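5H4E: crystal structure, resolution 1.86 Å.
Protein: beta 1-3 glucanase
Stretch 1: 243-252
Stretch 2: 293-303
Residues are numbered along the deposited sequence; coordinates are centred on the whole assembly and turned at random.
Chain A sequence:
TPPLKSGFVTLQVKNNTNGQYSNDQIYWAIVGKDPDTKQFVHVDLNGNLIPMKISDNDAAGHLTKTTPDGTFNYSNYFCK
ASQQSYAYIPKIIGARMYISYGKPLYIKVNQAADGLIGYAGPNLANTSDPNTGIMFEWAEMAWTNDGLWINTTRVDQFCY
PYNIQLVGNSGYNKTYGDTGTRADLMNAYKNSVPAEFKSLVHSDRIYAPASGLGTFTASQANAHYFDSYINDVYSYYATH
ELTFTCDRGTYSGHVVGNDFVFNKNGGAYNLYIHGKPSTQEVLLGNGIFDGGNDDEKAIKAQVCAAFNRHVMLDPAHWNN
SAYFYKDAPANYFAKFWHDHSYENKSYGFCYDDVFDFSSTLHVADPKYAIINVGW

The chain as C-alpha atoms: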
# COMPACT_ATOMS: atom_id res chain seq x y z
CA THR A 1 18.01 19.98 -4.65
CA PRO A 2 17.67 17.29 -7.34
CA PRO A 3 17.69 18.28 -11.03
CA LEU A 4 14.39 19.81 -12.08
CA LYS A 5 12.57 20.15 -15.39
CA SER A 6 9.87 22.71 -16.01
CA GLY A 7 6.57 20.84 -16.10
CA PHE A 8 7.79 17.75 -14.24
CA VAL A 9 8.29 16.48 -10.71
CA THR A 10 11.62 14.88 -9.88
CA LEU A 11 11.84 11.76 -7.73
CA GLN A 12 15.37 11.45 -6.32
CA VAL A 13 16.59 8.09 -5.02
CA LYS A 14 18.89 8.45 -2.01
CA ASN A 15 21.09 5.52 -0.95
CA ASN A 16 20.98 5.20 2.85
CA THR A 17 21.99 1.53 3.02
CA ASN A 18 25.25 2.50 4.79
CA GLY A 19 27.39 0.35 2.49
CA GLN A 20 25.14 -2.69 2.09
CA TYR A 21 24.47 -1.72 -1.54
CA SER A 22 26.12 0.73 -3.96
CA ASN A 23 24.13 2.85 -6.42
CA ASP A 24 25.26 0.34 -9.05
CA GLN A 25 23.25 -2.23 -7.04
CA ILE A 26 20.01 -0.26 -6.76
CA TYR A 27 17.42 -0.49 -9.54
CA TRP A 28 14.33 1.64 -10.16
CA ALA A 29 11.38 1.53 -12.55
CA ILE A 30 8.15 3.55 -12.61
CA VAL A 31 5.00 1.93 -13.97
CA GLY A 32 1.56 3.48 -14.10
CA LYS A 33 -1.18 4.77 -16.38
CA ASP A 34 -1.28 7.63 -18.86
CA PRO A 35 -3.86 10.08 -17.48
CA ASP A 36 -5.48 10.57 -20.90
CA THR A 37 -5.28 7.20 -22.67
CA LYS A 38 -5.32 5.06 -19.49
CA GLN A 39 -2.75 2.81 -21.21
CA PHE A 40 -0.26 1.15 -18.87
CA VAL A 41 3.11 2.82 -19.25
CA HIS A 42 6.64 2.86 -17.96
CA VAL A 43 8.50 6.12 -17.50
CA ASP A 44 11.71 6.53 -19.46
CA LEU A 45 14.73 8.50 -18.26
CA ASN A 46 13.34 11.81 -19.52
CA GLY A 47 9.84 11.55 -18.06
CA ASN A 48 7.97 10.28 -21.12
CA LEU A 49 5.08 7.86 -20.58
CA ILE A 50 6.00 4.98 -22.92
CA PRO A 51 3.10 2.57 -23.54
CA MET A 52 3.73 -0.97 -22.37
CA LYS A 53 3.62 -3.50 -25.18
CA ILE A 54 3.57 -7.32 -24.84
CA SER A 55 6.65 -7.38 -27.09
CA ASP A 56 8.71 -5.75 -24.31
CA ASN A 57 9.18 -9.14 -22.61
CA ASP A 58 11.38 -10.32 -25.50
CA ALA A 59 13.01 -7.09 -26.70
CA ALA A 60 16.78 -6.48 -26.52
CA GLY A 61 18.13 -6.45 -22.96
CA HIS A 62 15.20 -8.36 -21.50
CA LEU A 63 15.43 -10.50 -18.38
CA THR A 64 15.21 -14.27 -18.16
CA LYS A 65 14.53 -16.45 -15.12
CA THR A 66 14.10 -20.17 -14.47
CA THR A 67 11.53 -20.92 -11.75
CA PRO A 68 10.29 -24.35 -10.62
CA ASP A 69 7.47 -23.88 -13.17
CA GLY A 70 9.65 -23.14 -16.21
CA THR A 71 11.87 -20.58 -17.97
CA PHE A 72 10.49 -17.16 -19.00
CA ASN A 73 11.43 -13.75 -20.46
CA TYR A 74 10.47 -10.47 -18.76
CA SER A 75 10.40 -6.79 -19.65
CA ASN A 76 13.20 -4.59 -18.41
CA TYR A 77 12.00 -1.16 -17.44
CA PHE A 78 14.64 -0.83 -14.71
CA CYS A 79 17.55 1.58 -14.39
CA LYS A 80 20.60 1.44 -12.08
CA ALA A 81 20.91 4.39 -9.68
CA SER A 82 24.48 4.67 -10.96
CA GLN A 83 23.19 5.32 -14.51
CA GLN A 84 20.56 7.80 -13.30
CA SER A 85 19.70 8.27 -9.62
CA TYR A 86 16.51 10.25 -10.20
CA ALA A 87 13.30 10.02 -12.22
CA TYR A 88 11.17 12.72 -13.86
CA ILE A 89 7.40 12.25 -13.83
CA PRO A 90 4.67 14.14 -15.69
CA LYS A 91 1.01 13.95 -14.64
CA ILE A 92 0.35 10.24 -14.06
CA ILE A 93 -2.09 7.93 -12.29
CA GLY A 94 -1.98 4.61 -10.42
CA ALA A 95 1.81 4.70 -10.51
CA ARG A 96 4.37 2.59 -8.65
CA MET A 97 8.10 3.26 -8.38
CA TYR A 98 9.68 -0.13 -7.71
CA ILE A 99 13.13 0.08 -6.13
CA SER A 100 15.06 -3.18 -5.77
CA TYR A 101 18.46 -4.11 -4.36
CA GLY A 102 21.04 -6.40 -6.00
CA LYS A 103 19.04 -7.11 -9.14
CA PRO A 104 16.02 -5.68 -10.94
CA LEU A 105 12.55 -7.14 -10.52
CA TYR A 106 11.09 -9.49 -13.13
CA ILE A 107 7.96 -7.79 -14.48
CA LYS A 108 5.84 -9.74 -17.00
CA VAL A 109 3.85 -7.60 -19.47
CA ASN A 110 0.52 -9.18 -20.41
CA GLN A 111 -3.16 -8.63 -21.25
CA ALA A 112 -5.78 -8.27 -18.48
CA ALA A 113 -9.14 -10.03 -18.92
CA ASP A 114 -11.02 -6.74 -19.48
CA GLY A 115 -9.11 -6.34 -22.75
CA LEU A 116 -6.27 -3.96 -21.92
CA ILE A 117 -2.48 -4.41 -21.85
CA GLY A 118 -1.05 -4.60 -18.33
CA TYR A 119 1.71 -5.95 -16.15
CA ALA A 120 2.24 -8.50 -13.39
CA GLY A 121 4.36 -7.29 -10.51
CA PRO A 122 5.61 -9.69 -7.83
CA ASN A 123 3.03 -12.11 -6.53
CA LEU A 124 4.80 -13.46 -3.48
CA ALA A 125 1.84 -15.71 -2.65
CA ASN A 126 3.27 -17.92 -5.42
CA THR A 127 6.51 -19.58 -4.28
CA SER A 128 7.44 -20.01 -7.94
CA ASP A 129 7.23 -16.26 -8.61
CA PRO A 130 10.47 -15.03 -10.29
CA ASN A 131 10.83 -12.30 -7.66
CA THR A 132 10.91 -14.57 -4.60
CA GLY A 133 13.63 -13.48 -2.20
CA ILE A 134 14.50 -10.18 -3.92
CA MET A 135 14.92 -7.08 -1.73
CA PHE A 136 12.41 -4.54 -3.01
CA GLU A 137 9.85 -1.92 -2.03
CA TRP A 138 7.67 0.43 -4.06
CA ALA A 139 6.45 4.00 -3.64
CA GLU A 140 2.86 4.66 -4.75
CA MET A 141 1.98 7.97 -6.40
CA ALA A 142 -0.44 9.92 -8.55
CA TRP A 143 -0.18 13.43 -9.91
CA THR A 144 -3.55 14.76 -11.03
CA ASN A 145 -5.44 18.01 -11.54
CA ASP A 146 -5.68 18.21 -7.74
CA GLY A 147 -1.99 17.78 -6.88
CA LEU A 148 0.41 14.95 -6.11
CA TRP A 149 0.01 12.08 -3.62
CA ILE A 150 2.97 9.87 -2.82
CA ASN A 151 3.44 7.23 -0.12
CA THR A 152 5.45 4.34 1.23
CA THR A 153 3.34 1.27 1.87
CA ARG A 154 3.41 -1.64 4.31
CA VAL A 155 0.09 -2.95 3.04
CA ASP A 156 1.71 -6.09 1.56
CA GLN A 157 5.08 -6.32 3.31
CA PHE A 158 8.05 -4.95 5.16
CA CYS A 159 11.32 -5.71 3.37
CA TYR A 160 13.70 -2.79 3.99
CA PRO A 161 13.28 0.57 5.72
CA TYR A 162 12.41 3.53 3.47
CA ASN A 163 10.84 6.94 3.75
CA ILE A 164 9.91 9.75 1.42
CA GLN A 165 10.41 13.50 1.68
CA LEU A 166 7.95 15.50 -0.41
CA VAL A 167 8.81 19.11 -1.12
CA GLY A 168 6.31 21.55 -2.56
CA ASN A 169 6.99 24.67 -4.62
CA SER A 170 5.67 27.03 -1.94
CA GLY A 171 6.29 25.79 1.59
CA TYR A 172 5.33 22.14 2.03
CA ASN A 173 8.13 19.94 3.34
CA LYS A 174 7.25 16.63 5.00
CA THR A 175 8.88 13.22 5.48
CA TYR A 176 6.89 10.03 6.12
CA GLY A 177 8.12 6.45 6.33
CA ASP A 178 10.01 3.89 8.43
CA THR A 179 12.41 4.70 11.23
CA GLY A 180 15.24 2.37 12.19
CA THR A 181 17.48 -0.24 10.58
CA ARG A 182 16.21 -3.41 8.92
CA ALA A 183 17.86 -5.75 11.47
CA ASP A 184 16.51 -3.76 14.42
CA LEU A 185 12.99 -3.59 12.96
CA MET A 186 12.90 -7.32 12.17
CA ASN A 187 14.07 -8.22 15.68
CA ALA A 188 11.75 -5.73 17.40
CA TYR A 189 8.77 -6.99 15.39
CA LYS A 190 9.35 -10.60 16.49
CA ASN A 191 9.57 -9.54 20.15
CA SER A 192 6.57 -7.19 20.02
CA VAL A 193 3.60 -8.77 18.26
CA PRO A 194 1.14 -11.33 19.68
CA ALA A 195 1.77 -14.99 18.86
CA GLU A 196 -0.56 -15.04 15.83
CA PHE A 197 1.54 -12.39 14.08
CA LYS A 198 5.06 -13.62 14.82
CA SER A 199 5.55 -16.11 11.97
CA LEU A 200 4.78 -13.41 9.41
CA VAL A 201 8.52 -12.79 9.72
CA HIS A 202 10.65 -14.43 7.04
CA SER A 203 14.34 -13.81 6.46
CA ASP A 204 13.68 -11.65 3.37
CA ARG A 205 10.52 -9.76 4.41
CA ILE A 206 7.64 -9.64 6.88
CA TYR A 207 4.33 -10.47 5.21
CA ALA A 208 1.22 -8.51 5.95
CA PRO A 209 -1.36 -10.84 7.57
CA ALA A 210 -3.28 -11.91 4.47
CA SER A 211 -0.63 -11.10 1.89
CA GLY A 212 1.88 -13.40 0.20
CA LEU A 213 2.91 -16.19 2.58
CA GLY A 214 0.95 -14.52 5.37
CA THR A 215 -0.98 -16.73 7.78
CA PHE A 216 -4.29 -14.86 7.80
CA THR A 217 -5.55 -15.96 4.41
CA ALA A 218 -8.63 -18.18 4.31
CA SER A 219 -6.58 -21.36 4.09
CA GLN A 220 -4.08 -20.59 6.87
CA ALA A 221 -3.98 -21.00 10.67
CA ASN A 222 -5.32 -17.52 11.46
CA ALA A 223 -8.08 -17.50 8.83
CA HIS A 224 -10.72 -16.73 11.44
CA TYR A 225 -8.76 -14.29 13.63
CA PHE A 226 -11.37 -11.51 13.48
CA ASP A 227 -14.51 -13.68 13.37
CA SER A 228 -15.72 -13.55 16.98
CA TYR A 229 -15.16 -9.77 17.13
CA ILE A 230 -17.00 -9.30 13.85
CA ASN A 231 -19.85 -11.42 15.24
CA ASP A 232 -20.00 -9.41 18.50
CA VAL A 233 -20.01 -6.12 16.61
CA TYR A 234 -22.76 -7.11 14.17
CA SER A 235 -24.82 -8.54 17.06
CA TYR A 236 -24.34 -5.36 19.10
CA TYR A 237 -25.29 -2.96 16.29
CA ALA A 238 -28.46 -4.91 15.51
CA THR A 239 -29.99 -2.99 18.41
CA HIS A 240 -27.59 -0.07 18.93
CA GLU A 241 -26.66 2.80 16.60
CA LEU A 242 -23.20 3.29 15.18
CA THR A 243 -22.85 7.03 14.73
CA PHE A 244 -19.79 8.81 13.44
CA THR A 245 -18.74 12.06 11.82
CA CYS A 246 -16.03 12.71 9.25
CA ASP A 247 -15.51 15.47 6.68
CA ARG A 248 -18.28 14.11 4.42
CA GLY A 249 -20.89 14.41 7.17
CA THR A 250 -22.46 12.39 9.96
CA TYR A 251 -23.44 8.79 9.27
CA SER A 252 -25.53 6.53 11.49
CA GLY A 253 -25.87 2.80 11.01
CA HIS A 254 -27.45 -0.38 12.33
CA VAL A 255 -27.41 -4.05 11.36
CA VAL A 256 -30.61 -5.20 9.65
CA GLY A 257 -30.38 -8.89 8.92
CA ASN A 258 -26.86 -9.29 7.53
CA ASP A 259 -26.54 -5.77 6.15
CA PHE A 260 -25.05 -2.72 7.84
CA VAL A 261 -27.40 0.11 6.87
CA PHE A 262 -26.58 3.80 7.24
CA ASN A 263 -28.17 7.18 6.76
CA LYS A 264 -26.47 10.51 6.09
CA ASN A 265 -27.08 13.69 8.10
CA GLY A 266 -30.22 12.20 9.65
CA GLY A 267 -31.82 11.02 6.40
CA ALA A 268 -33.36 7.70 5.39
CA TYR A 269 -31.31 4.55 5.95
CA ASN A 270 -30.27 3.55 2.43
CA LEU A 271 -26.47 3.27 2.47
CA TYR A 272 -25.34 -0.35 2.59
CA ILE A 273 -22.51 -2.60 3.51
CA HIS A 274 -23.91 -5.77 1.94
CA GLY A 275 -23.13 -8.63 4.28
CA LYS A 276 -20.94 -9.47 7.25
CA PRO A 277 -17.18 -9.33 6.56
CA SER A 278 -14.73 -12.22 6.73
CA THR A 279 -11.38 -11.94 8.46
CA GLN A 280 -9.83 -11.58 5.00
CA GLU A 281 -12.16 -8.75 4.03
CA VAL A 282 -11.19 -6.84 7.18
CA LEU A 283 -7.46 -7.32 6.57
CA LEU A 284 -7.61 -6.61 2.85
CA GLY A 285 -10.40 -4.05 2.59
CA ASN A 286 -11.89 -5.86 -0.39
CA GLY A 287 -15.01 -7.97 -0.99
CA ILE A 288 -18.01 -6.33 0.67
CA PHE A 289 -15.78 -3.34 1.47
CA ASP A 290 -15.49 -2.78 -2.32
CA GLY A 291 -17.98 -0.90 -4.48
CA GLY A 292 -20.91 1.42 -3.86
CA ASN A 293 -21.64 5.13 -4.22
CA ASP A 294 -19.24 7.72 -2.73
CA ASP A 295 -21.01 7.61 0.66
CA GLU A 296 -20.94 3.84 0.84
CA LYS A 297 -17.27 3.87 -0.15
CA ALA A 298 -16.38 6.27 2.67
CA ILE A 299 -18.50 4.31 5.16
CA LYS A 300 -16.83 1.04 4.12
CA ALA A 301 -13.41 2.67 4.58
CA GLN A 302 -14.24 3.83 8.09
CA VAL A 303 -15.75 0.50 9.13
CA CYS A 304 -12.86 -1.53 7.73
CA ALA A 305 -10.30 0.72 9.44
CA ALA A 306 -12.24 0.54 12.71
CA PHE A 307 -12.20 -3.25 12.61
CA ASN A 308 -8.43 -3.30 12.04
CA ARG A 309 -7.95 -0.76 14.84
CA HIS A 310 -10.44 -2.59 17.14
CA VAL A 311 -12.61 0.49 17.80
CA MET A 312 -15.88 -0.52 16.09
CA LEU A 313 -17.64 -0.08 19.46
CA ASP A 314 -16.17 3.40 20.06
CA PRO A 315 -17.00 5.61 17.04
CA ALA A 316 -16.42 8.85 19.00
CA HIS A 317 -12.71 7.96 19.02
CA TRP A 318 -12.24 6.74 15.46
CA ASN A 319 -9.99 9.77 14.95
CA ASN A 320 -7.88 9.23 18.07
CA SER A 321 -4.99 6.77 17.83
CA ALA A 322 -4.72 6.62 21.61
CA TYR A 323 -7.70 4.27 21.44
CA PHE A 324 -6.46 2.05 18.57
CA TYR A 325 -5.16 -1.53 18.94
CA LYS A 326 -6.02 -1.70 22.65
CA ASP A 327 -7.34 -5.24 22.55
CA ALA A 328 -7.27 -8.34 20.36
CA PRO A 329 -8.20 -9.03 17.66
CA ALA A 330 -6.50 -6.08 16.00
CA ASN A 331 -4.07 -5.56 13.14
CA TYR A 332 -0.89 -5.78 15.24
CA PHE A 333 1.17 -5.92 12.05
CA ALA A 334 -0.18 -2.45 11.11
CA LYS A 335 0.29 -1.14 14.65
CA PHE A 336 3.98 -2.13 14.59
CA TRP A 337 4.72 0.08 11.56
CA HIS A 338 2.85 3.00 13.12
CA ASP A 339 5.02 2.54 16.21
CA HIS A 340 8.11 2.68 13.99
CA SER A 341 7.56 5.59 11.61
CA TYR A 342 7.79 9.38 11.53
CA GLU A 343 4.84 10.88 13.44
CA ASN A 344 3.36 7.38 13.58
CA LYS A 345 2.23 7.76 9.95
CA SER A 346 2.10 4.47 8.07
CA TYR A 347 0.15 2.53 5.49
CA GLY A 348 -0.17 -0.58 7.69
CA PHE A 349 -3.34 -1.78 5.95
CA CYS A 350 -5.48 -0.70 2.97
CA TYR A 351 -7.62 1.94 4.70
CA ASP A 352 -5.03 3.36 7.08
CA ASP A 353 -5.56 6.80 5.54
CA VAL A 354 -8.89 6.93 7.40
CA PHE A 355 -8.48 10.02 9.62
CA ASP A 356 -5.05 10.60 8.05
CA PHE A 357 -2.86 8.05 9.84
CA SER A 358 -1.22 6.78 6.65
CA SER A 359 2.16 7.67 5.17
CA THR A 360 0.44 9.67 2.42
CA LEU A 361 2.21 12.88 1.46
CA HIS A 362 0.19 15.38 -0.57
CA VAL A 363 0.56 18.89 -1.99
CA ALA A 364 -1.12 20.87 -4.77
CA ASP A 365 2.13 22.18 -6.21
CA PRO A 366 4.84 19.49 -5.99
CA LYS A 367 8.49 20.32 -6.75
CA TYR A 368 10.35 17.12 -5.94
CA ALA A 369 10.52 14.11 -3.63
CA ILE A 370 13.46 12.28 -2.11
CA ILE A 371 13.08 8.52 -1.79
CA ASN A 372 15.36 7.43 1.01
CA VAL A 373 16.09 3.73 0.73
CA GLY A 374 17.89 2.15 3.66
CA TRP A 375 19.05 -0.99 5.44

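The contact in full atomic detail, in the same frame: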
# COMPACT_ATOMS: atom_id res chain seq x y z
N THR A 243 -22.80 5.68 15.25
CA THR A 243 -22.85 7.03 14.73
C THR A 243 -21.48 7.67 14.72
O THR A 243 -20.79 7.69 15.74
CB THR A 243 -23.80 7.90 15.56
OG1 THR A 243 -25.09 7.28 15.59
CG2 THR A 243 -23.91 9.29 14.95
N PHE A 244 -21.08 8.18 13.56
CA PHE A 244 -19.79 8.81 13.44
C PHE A 244 -19.83 10.00 12.49
O PHE A 244 -20.72 10.13 11.64
CB PHE A 244 -18.73 7.80 12.99
CG PHE A 244 -18.82 7.40 11.54
CD1 PHE A 244 -19.61 6.33 11.15
CD2 PHE A 244 -18.08 8.07 10.57
CE1 PHE A 244 -19.68 5.95 9.81
CE2 PHE A 244 -18.15 7.70 9.24
CZ PHE A 244 -18.95 6.64 8.86
N THR A 245 -18.86 10.89 12.66
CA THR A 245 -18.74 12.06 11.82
C THR A 245 -17.35 12.13 11.22
O THR A 245 -16.36 11.92 11.92
CB THR A 245 -19.02 13.34 12.62
OG1 THR A 245 -20.30 13.24 13.24
CG2 THR A 245 -18.99 14.56 11.71
N CYS A 246 -17.28 12.37 9.91
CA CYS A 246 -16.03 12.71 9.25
C CYS A 246 -16.27 13.97 8.43
O CYS A 246 -17.26 14.67 8.64
CB CYS A 246 -15.53 11.56 8.37
SG CYS A 246 -16.69 10.92 7.12
N ASP A 247 -15.36 14.27 7.50
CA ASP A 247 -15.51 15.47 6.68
C ASP A 247 -16.78 15.45 5.83
O ASP A 247 -17.42 16.48 5.64
CB ASP A 247 -14.28 15.66 5.78
CG ASP A 247 -13.11 16.28 6.52
OD1 ASP A 247 -13.15 16.34 7.77
OD2 ASP A 247 -12.14 16.71 5.85
N ARG A 248 -17.14 14.27 5.33
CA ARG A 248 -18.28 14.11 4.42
C ARG A 248 -19.63 14.34 5.09
O ARG A 248 -20.63 14.62 4.41
CB ARG A 248 -18.27 12.72 3.79
CG ARG A 248 -17.03 12.40 3.02
CD ARG A 248 -17.19 11.08 2.29
NE ARG A 248 -18.41 11.02 1.50
CZ ARG A 248 -18.49 11.39 0.22
NH1 ARG A 248 -17.42 11.85 -0.41
NH2 ARG A 248 -19.65 11.30 -0.42
N GLY A 249 -19.67 14.20 6.41
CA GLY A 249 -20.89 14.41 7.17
C GLY A 249 -21.02 13.42 8.30
O GLY A 249 -20.06 12.72 8.63
N THR A 250 -22.22 13.34 8.88
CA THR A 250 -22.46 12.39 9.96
C THR A 250 -23.31 11.22 9.48
O THR A 250 -24.42 11.39 8.93
CB THR A 250 -23.16 13.05 11.16
OG1 THR A 250 -22.35 14.14 11.63
CG2 THR A 250 -23.34 12.04 12.30
N TYR A 251 -22.78 10.02 9.68
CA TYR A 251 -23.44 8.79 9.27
C TYR A 251 -23.91 8.01 10.49
O TYR A 251 -23.21 7.97 11.50
CB TYR A 251 -22.51 7.93 8.43
CG TYR A 251 -22.02 8.58 7.16
CD1 TYR A 251 -22.72 8.42 5.96
CD2 TYR A 251 -20.85 9.34 7.14
CE1 TYR A 251 -22.27 9.01 4.79
CE2 TYR A 251 -20.40 9.95 5.97
CZ TYR A 251 -21.11 9.77 4.80
OH TYR A 251 -20.66 10.35 3.63
N SER A 252 -25.07 7.37 10.40
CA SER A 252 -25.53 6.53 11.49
C SER A 252 -26.01 5.19 10.95
O SER A 252 -26.75 5.14 9.98
CB SER A 252 -26.65 7.24 12.26
OG SER A 252 -26.91 6.58 13.49
N ASN A 293 -21.74 3.70 -3.95
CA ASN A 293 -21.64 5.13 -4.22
C ASN A 293 -20.58 5.77 -3.31
O ASN A 293 -20.00 5.08 -2.47
CB ASN A 293 -23.00 5.81 -4.06
CG ASN A 293 -23.62 5.57 -2.69
OD1 ASN A 293 -23.00 5.83 -1.65
ND2 ASN A 293 -24.85 5.05 -2.68
N ASP A 294 -20.31 7.06 -3.48
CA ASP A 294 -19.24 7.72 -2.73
C ASP A 294 -19.45 7.65 -1.21
O ASP A 294 -18.49 7.58 -0.44
CB ASP A 294 -19.11 9.18 -3.15
CG ASP A 294 -18.43 9.35 -4.50
OD1 ASP A 294 -18.17 8.32 -5.16
OD2 ASP A 294 -18.18 10.51 -4.90
N ASP A 295 -20.71 7.68 -0.78
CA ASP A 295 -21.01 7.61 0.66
C ASP A 295 -20.71 6.23 1.19
O ASP A 295 -20.12 6.07 2.26
CB ASP A 295 -22.47 7.97 0.93
CG ASP A 295 -22.73 9.45 0.81
OD1 ASP A 295 -21.90 10.26 1.28
OD2 ASP A 295 -23.79 9.80 0.24
N GLU A 296 -21.15 5.22 0.45
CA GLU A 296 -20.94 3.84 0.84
C GLU A 296 -19.46 3.51 0.87
O GLU A 296 -18.98 2.79 1.75
CB GLU A 296 -21.72 2.90 -0.10
CG GLU A 296 -23.25 2.97 0.12
CD GLU A 296 -24.07 2.18 -0.89
OE1 GLU A 296 -23.73 2.22 -2.10
OE2 GLU A 296 -25.04 1.52 -0.48
N LYS A 297 -18.72 4.06 -0.10
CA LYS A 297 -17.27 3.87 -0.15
C LYS A 297 -16.60 4.41 1.12
O LYS A 297 -15.82 3.72 1.77
CB LYS A 297 -16.69 4.53 -1.41
CG LYS A 297 -16.88 3.70 -2.68
CD LYS A 297 -16.31 4.40 -3.92
CE LYS A 297 -16.06 3.44 -5.09
NZ LYS A 297 -17.30 2.91 -5.76
N ALA A 298 -16.93 5.64 1.48
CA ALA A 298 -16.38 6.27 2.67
C ALA A 298 -16.78 5.55 3.96
O ALA A 298 -15.97 5.42 4.88
CB ALA A 298 -16.80 7.71 2.75
N ILE A 299 -18.03 5.10 4.02
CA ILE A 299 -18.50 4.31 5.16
C ILE A 299 -17.75 2.99 5.27
O ILE A 299 -17.31 2.60 6.35
CB ILE A 299 -20.01 4.00 5.05
CG1 ILE A 299 -20.83 5.24 5.37
CG2 ILE A 299 -20.38 2.82 5.97
CD1 ILE A 299 -22.26 5.15 4.88
N LYS A 300 -17.58 2.30 4.14
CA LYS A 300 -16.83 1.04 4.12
C LYS A 300 -15.38 1.23 4.58
O LYS A 300 -14.82 0.39 5.28
CB LYS A 300 -16.88 0.40 2.72
CG LYS A 300 -18.26 -0.14 2.36
CD LYS A 300 -18.35 -0.62 0.92
CE LYS A 300 -19.80 -0.90 0.56
NZ LYS A 300 -19.94 -1.62 -0.74
N ALA A 301 -14.79 2.36 4.19
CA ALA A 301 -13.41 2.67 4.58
C ALA A 301 -13.30 2.84 6.10
O ALA A 301 -12.39 2.31 6.75
CB ALA A 301 -12.93 3.93 3.87
N GLN A 302 -14.25 3.58 6.66
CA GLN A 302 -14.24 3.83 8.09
C GLN A 302 -14.47 2.54 8.87
O GLN A 302 -13.80 2.30 9.88
CB GLN A 302 -15.30 4.86 8.44
CG GLN A 302 -15.00 6.21 7.88
CD GLN A 302 -14.18 7.05 8.84
OE1 GLN A 302 -13.88 6.62 9.95
NE2 GLN A 302 -13.84 8.27 8.42
N VAL A 303 -15.41 1.73 8.42
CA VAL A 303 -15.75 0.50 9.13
C VAL A 303 -14.59 -0.50 9.05
O VAL A 303 -14.18 -1.10 10.05
CB VAL A 303 -17.06 -0.12 8.58
CG1 VAL A 303 -17.27 -1.52 9.10
CG2 VAL A 303 -18.26 0.79 8.94

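A β-hairpin packed against a helix sorts its residues by the alternation of the strand, and this contact in a β-1,3-glucanase is a compact example. Thr-243, at the start of the stretch, lies out of reach of helix 294-303. Phe-244 points toward it. The ring meets two residues one helical turn apart: its CE2 lies 3.7 Å from CG of Gln-302, and its CZ is 4.2 Å from CG1 of Ile-299, which sits at the ring edge. Thr-245 points away, its OG1 hydrogen-bonded at 2.8 Å to OG1 of Thr-250 across the hairpin. Cys-246 turns back toward the helix, placing CB 3.7 Å from NE2 of Gln-302.

Past Asp-247, which makes no contact, the turn delivers Arg-248 to the beginning of the helix. Its guanidinium reaches Asp-295 edge-on, the direction in which its N-H groups point, and NH2 donates to OD1 at 3.0 Å and a nearly linear 170°, forming a salt bridge. The aliphatic part of the same side chain also packs, with CD 3.4 Å from CB of Ala-298, where the small methyl group permits close approach. Gly-249 follows with phi/psi of 142/-167, a conformation in which a CB would jam against the preceding carbonyl oxygen.

Tyr-251 completes the arrangement. Backbone hydrogen bonds in both directions pair it with Phe-244, and both side chains point toward the helix. Its OH donates to OD1 of Asp-295 at 2.7 Å and accepts from NE of Arg-248 at 3.2 Å, so that one carboxylate oxygen gathers both hairpin side chains while the hydroxyl links them directly. The ring's face serves a different purpose: CG1 of Ile-299 stands 4.0 Å from the ring centroid in a CH-pi contact. The polar edge and apolar face of one tyrosine thus engage successive turns of the helix.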